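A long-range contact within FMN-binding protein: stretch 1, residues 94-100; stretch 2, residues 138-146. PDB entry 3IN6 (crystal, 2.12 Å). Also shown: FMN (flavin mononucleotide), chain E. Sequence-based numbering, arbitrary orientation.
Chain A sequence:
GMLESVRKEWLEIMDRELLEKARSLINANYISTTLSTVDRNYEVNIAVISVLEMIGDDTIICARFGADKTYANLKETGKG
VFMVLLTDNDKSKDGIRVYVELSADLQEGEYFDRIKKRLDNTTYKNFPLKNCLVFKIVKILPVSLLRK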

ATOM      1  N   ASP A  94     -11.805   4.610   8.882  1.00 28.64           N
ATOM      2  CA  ASP A  94     -12.438   3.819   7.834  1.00 24.99           C
ATOM      3  C   ASP A  94     -11.464   3.584   6.676  1.00 20.85           C
ATOM      4  O   ASP A  94     -10.352   4.096   6.675  1.00 17.18           O
ATOM      5  CB  ASP A  94     -13.666   4.568   7.307  1.00 26.03           C
ATOM      6  CG  ASP A  94     -14.655   3.659   6.617  1.00 31.99           C
ATOM      7  OD1 ASP A  94     -14.901   2.543   7.131  1.00 37.09           O
ATOM      8  OD2 ASP A  94     -15.208   4.073   5.576  1.00 39.67           O
ATOM      9  N   GLY A  95     -11.874   2.805   5.687  1.00 19.44           N
ATOM     10  CA  GLY A  95     -11.011   2.556   4.530  1.00 19.14           C
ATOM     11  C   GLY A  95     -11.540   1.479   3.615  1.00 16.89           C
ATOM     12  O   GLY A  95     -12.548   0.877   3.886  1.00 20.45           O
ATOM     13  N   ILE A  96     -10.836   1.215   2.532  1.00 20.25           N
ATOM     14  CA  ILE A  96     -11.277   0.193   1.580  1.00 16.47           C
ATOM     15  C   ILE A  96     -10.080  -0.266   0.776  1.00 19.39           C
ATOM     16  O   ILE A  96      -9.064   0.454   0.685  1.00 21.09           O
ATOM     17  CB  ILE A  96     -12.330   0.796   0.612  1.00 17.31           C
ATOM     18  CG1 ILE A  96     -13.098  -0.280  -0.184  1.00 19.44           C
ATOM     19  CG2 ILE A  96     -11.660   1.847  -0.331  1.00 10.00           C
ATOM     20  CD1 ILE A  96     -14.078  -1.137   0.636  1.00 15.60           C
ATOM     21  N   ARG A  97     -10.191  -1.463   0.201  1.00 18.45           N
ATOM     22  CA  ARG A  97      -9.184  -1.989  -0.697  1.00 16.93           C
ATOM     23  C   ARG A  97      -9.875  -2.318  -1.984  1.00 17.47           C
ATOM     24  O   ARG A  97     -10.855  -3.070  -1.986  1.00 18.05           O
ATOM     25  CB  ARG A  97      -8.523  -3.239  -0.147  1.00 17.50           C
ATOM     26  CG  ARG A  97      -7.544  -2.973   0.953  1.00 19.68           C
ATOM     27  CD  ARG A  97      -6.938  -4.265   1.493  1.00 23.07           C
ATOM     28  NE  ARG A  97      -7.917  -5.153   2.110  1.00 25.53           N
ATOM     29  CZ  ARG A  97      -7.615  -6.324   2.670  1.00 24.50           C
ATOM     30  NH1 ARG A  97      -6.360  -6.763   2.706  1.00 21.57           N
ATOM     31  NH2 ARG A  97      -8.572  -7.068   3.202  1.00 26.78           N
ATOM     32  N   VAL A  98      -9.379  -1.743  -3.080  1.00 16.73           N
ATOM     33  CA  VAL A  98      -9.935  -2.001  -4.388  1.00 19.32           C
ATOM     34  C   VAL A  98      -8.861  -2.610  -5.296  1.00 18.72           C
ATOM     35  O   VAL A  98      -7.891  -1.934  -5.662  1.00 20.31           O
ATOM     36  CB  VAL A  98     -10.467  -0.708  -5.028  1.00 21.82           C
ATOM     37  CG1 VAL A  98     -11.166  -1.023  -6.310  1.00 12.75           C
ATOM     38  CG2 VAL A  98     -11.415   0.069  -4.067  1.00 12.54           C
ATOM     39  N   TYR A  99      -9.062  -3.871  -5.688  1.00 21.77           N
ATOM     40  CA  TYR A  99      -8.137  -4.608  -6.546  1.00 19.30           C
ATOM     41  C   TYR A  99      -8.464  -4.405  -8.003  1.00 21.95           C
ATOM     42  O   TYR A  99      -9.613  -4.563  -8.422  1.00 22.71           O
ATOM     43  CB  TYR A  99      -8.172  -6.097  -6.208  1.00 22.98           C
ATOM     44  CG  TYR A  99      -7.788  -6.377  -4.783  1.00 22.27           C
ATOM     45  CD1 TYR A  99      -8.694  -6.193  -3.758  1.00 13.94           C
ATOM     46  CD2 TYR A  99      -6.526  -6.846  -4.458  1.00 26.85           C
ATOM     47  CE1 TYR A  99      -8.372  -6.452  -2.469  1.00 18.70           C
ATOM     48  CE2 TYR A  99      -6.185  -7.088  -3.144  1.00 21.42           C
ATOM     49  CZ  TYR A  99      -7.118  -6.907  -2.160  1.00 19.55           C
ATOM     50  OH  TYR A  99      -6.812  -7.143  -0.845  1.00 21.35           O
ATOM     51  N   VAL A 100      -7.429  -4.131  -8.797  1.00 22.21           N
ATOM     52  CA  VAL A 100      -7.618  -3.724 -10.161  1.00 22.13           C
ATOM     53  C   VAL A 100      -6.676  -4.382 -11.182  1.00 20.03           C
ATOM     54  O   VAL A 100      -5.653  -4.959 -10.847  1.00 21.31           O
ATOM     55  CB  VAL A 100      -7.399  -2.194 -10.276  1.00 19.07           C
ATOM     56  CG1 VAL A 100      -8.448  -1.392  -9.461  1.00 21.66           C
ATOM     57  CG2 VAL A 100      -5.963  -1.821  -9.821  1.00 21.46           C
ATOM     58  N   VAL A 138     -11.628  -5.567 -10.041  1.00 24.01           N
ATOM     59  CA  VAL A 138     -11.666  -7.024  -9.995  1.00 25.62           C
ATOM     60  C   VAL A 138     -12.222  -7.585  -8.676  1.00 26.67           C
ATOM     61  O   VAL A 138     -12.806  -8.675  -8.654  1.00 26.95           O
ATOM     62  CB  VAL A 138     -10.244  -7.549 -10.315  1.00 28.63           C
ATOM     63  CG1 VAL A 138      -9.948  -8.856  -9.638  1.00 35.88           C
ATOM     64  CG2 VAL A 138     -10.061  -7.638 -11.843  1.00 31.20           C
ATOM     65  N   LYS A 139     -12.039  -6.844  -7.586  1.00 23.87           N
ATOM     66  CA  LYS A 139     -12.497  -7.259  -6.266  1.00 23.24           C
ATOM     67  C   LYS A 139     -12.389  -6.054  -5.327  1.00 21.69           C
ATOM     68  O   LYS A 139     -11.511  -5.187  -5.522  1.00 18.77           O
ATOM     69  CB  LYS A 139     -11.618  -8.410  -5.758  1.00 25.69           C
ATOM     70  CG  LYS A 139     -11.964  -8.949  -4.372  1.00 30.44           C
ATOM     71  CD  LYS A 139     -11.049 -10.107  -3.964  1.00 35.62           C
ATOM     72  CE  LYS A 139      -9.588  -9.665  -3.769  1.00 44.34           C
ATOM     73  NZ  LYS A 139      -8.644 -10.796  -3.462  1.00 45.52           N
ATOM     74  N   ILE A 140     -13.273  -5.993  -4.329  1.00 21.11           N
ATOM     75  CA  ILE A 140     -13.262  -4.931  -3.307  1.00 20.95           C
ATOM     76  C   ILE A 140     -13.337  -5.591  -1.928  1.00 22.98           C
ATOM     77  O   ILE A 140     -14.240  -6.375  -1.668  1.00 24.48           O
ATOM     78  CB  ILE A 140     -14.441  -3.967  -3.451  1.00 22.96           C
ATOM     79  CG1 ILE A 140     -14.405  -3.279  -4.816  1.00 21.10           C
ATOM     80  CG2 ILE A 140     -14.451  -2.912  -2.280  1.00 17.00           C
ATOM     81  CD1 ILE A 140     -15.594  -2.305  -5.081  1.00 14.78           C
ATOM     82  N   LEU A 141     -12.386  -5.310  -1.042  1.00 21.38           N
ATOM     83  CA  LEU A 141     -12.432  -5.913   0.274  1.00 21.51           C
ATOM     84  C   LEU A 141     -12.385  -4.822   1.317  1.00 21.34           C
ATOM     85  O   LEU A 141     -11.903  -3.729   1.048  1.00 21.72           O
ATOM     86  CB  LEU A 141     -11.285  -6.908   0.488  1.00 18.98           C
ATOM     87  CG  LEU A 141     -11.314  -8.217  -0.329  1.00 26.30           C
ATOM     88  CD1 LEU A 141      -9.994  -8.977  -0.156  1.00 18.17           C
ATOM     89  CD2 LEU A 141     -12.543  -9.111   0.038  1.00 18.40           C
ATOM     90  N   PRO A 142     -12.913  -5.105   2.513  1.00 23.35           N
ATOM     91  CA  PRO A 142     -12.801  -4.131   3.602  1.00 23.46           C
ATOM     92  C   PRO A 142     -11.325  -4.041   4.005  1.00 24.65           C
ATOM     93  O   PRO A 142     -10.536  -4.895   3.604  1.00 23.56           O
ATOM     94  CB  PRO A 142     -13.602  -4.772   4.743  1.00 23.96           C
ATOM     95  CG  PRO A 142     -14.393  -5.855   4.128  1.00 22.63           C
ATOM     96  CD  PRO A 142     -13.650  -6.309   2.919  1.00 22.89           C
ATOM     97  N   VAL A 143     -10.969  -3.039   4.795  1.00 26.80           N
ATOM     98  CA  VAL A 143      -9.588  -2.846   5.252  1.00 29.76           C
ATOM     99  C   VAL A 143      -8.972  -4.072   5.912  1.00 31.85           C
ATOM    100  O   VAL A 143      -7.891  -4.495   5.511  1.00 34.03           O
ATOM    101  CB  VAL A 143      -9.465  -1.606   6.178  1.00 29.46           C
ATOM    102  CG1 VAL A 143      -8.253  -1.709   7.079  1.00 26.15           C
ATOM    103  CG2 VAL A 143      -9.404  -0.358   5.319  1.00 30.09           C
ATOM    104  N   SER A 144      -9.637  -4.634   6.914  1.00 34.58           N
ATOM    105  CA  SER A 144      -9.140  -5.845   7.564  1.00 38.22           C
ATOM    106  C   SER A 144     -10.294  -6.802   7.827  1.00 41.52           C
ATOM    107  O   SER A 144     -11.410  -6.374   8.146  1.00 41.68           O
ATOM    108  CB  SER A 144      -8.378  -5.535   8.863  1.00 38.70           C
ATOM    109  OG  SER A 144      -9.230  -5.160   9.928  1.00 42.00           O
ATOM    110  N   LEU A 145     -10.015  -8.095   7.667  1.00 44.51           N
ATOM    111  CA  LEU A 145     -11.000  -9.155   7.883  1.00 46.41           C
ATOM    112  C   LEU A 145     -10.651  -9.952   9.136  1.00 47.94           C
ATOM    113  O   LEU A 145     -10.950 -11.140   9.224  1.00 49.49           O
ATOM    114  CB  LEU A 145     -11.039 -10.080   6.663  1.00 46.10           C
ATOM    115  CG  LEU A 145     -11.546  -9.451   5.366  1.00 48.11           C
ATOM    116  CD1 LEU A 145     -11.215 -10.335   4.181  1.00 48.49           C
ATOM    117  CD2 LEU A 145     -13.040  -9.181   5.449  1.00 46.00           C
ATOM    118  N   LEU A 146     -10.037  -9.294  10.116  1.00 49.41           N
ATOM    119  CA  LEU A 146      -9.613  -9.963  11.343  1.00 50.43           C
ATOM    120  C   LEU A 146     -10.821 -10.338  12.221  1.00 51.95           C
ATOM    121  O   LEU A 146     -11.681  -9.498  12.491  1.00 51.89           O
ATOM    122  CB  LEU A 146      -8.645  -9.058  12.108  1.00 50.22           C
ATOM    123  CG  LEU A 146      -7.844  -9.679  13.248  1.00 49.15           C
ATOM    124  CD1 LEU A 146      -6.951 -10.789  12.727  1.00 46.47           C
ATOM    125  CD2 LEU A 146      -7.023  -8.614  13.933  1.00 47.30           C
TER
HETATM  126  N1  FMN E 148      -2.338  -8.296  11.360  1.00 50.35           N
HETATM  127  C2  FMN E 148      -1.122  -8.900  11.565  1.00 48.24           C
HETATM  128  O2  FMN E 148      -0.977 -10.084  11.249  1.00 51.36           O
HETATM  129  N3  FMN E 148      -0.076  -8.166  12.110  1.00 54.04           N
HETATM  130  C4  FMN E 148      -0.255  -6.834  12.457  1.00 47.72           C
HETATM  131  O4  FMN E 148       0.669  -6.187  12.951  1.00 50.66           O
HETATM  132  C4A FMN E 148      -1.488  -6.231  12.253  1.00 49.15           C
HETATM  133  N5  FMN E 148      -1.678  -4.904  12.597  1.00 44.55           N
HETATM  134  C5A FMN E 148      -2.908  -4.312  12.394  1.00 45.52           C
HETATM  135  C6  FMN E 148      -3.065  -2.975  12.751  1.00 50.44           C
HETATM  136  C7  FMN E 148      -4.286  -2.341  12.561  1.00 50.83           C
HETATM  137  C7M FMN E 148      -4.431  -0.897  12.954  1.00 51.93           C
HETATM  138  C8  FMN E 148      -5.351  -3.046  12.002  1.00 47.21           C
HETATM  139  C8M FMN E 148      -6.673  -2.364  11.784  1.00 47.67           C
HETATM  140  C9  FMN E 148      -5.192  -4.383  11.631  1.00 45.77           C
HETATM  141  C9A FMN E 148      -3.965  -5.036  11.831  1.00 47.63           C
HETATM  142  N10 FMN E 148      -3.767  -6.379  11.473  1.00 46.93           N
HETATM  143  C10 FMN E 148      -2.536  -6.971  11.699  1.00 45.86           C
HETATM  144  C1' FMN E 148      -4.866  -7.236  10.884  1.00 51.72           C
HETATM  145  C2' FMN E 148      -4.756  -7.416   9.368  1.00 54.11           C
HETATM  146  O2' FMN E 148      -4.719  -6.165   8.733  1.00 43.20           O
HETATM  147  C3' FMN E 148      -5.942  -8.252   8.872  1.00 52.25           C
HETATM  148  O3' FMN E 148      -5.747  -9.581   9.325  1.00 50.63           O
HETATM  149  C4' FMN E 148      -6.122  -8.193   7.347  1.00 49.31           C
HETATM  150  O4' FMN E 148      -7.389  -8.679   6.955  1.00 54.48           O
HETATM  151  C5' FMN E 148      -5.081  -9.030   6.638  1.00 47.30           C
HETATM  152  O5' FMN E 148      -5.236  -8.898   5.253  1.00 42.57           O
HETATM  153  P   FMN E 148      -4.864 -10.096   4.240  1.00 43.14           P
HETATM  154  O1P FMN E 148      -3.395 -10.418   4.367  1.00 43.18           O
HETATM  155  O2P FMN E 148      -5.160  -9.612   2.841  1.00 43.61           O
HETATM  156  O3P FMN E 148      -5.707 -11.332   4.523  1.00 47.16           O
HETATM  157  O   HOH W   1     -12.999  -1.205   5.318  1.00 22.04           O

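Stretch 1 is strand throughout; the first part of stretch 2, from Val-138, runs antiparallel beside it, the two directions 171° apart, and the rest of stretch 2 is loop or turn. Hydrogen bonding follows the alternating antiparallel pattern. Arg-97 and Leu-141 form a closed pair, with Arg-97 N donating to Leu-141 O (3.0 Å) and Leu-141 N to Arg-97 O (2.9 Å). Two residues on, Tyr-99 N donates to Lys-139 O at 2.8 Å, but Tyr-99 O is shared: Val-138 N approaches to 2.8 Å, whereas the bond from Lys-139 N, at 3.4 Å, is weak. Between these pairs, Val-98 faces Ile-140 without such bonds, and Ile-140 CA lies 3.3 Å from Arg-97 O in a CA-H...O contact. Beyond the ladder a water takes over, donating to Gly-95 O and accepting from Val-143 N.

Apolar contacts gather on the face carrying Val-98 and Ile-140, whose CG1 atoms lie 4.2 Å apart. Ile-96 is long enough to bring its CD1 within 3.4 Å of Ile-140 CG2. Gly-95 suits its position because Val-143 CG2 sits 3.3 Å from its C atom; an ideally placed CB would clash with that methyl.

The other face carries Arg-97, Tyr-99, Lys-139 and Leu-141. The flexible Lys-139 chain lays its CE over the Tyr-99 ring, 3.7 Å from the centroid, a CH-pi contact; its NZ, 4.3 Å from the same centroid, adds a cation-pi interaction with the electron-rich face. Leu-141 CD1 packs 3.8 Å from Tyr-99 CE1 and also covers one face of the Arg-97 guanidinium, opposite Val-143 O.

That planar guanidinium directs its donors outward along its edge. Arg-97 NE and NH2 both donate to Pro-142 O, each at 3.0 Å, while NH1 donates to FMN O2P at 3.1 Å, pairing a cation with phosphate. Leu-145 N donates to FMN O4' at 2.8 Å, so both stretches hold the flavin nucleotide.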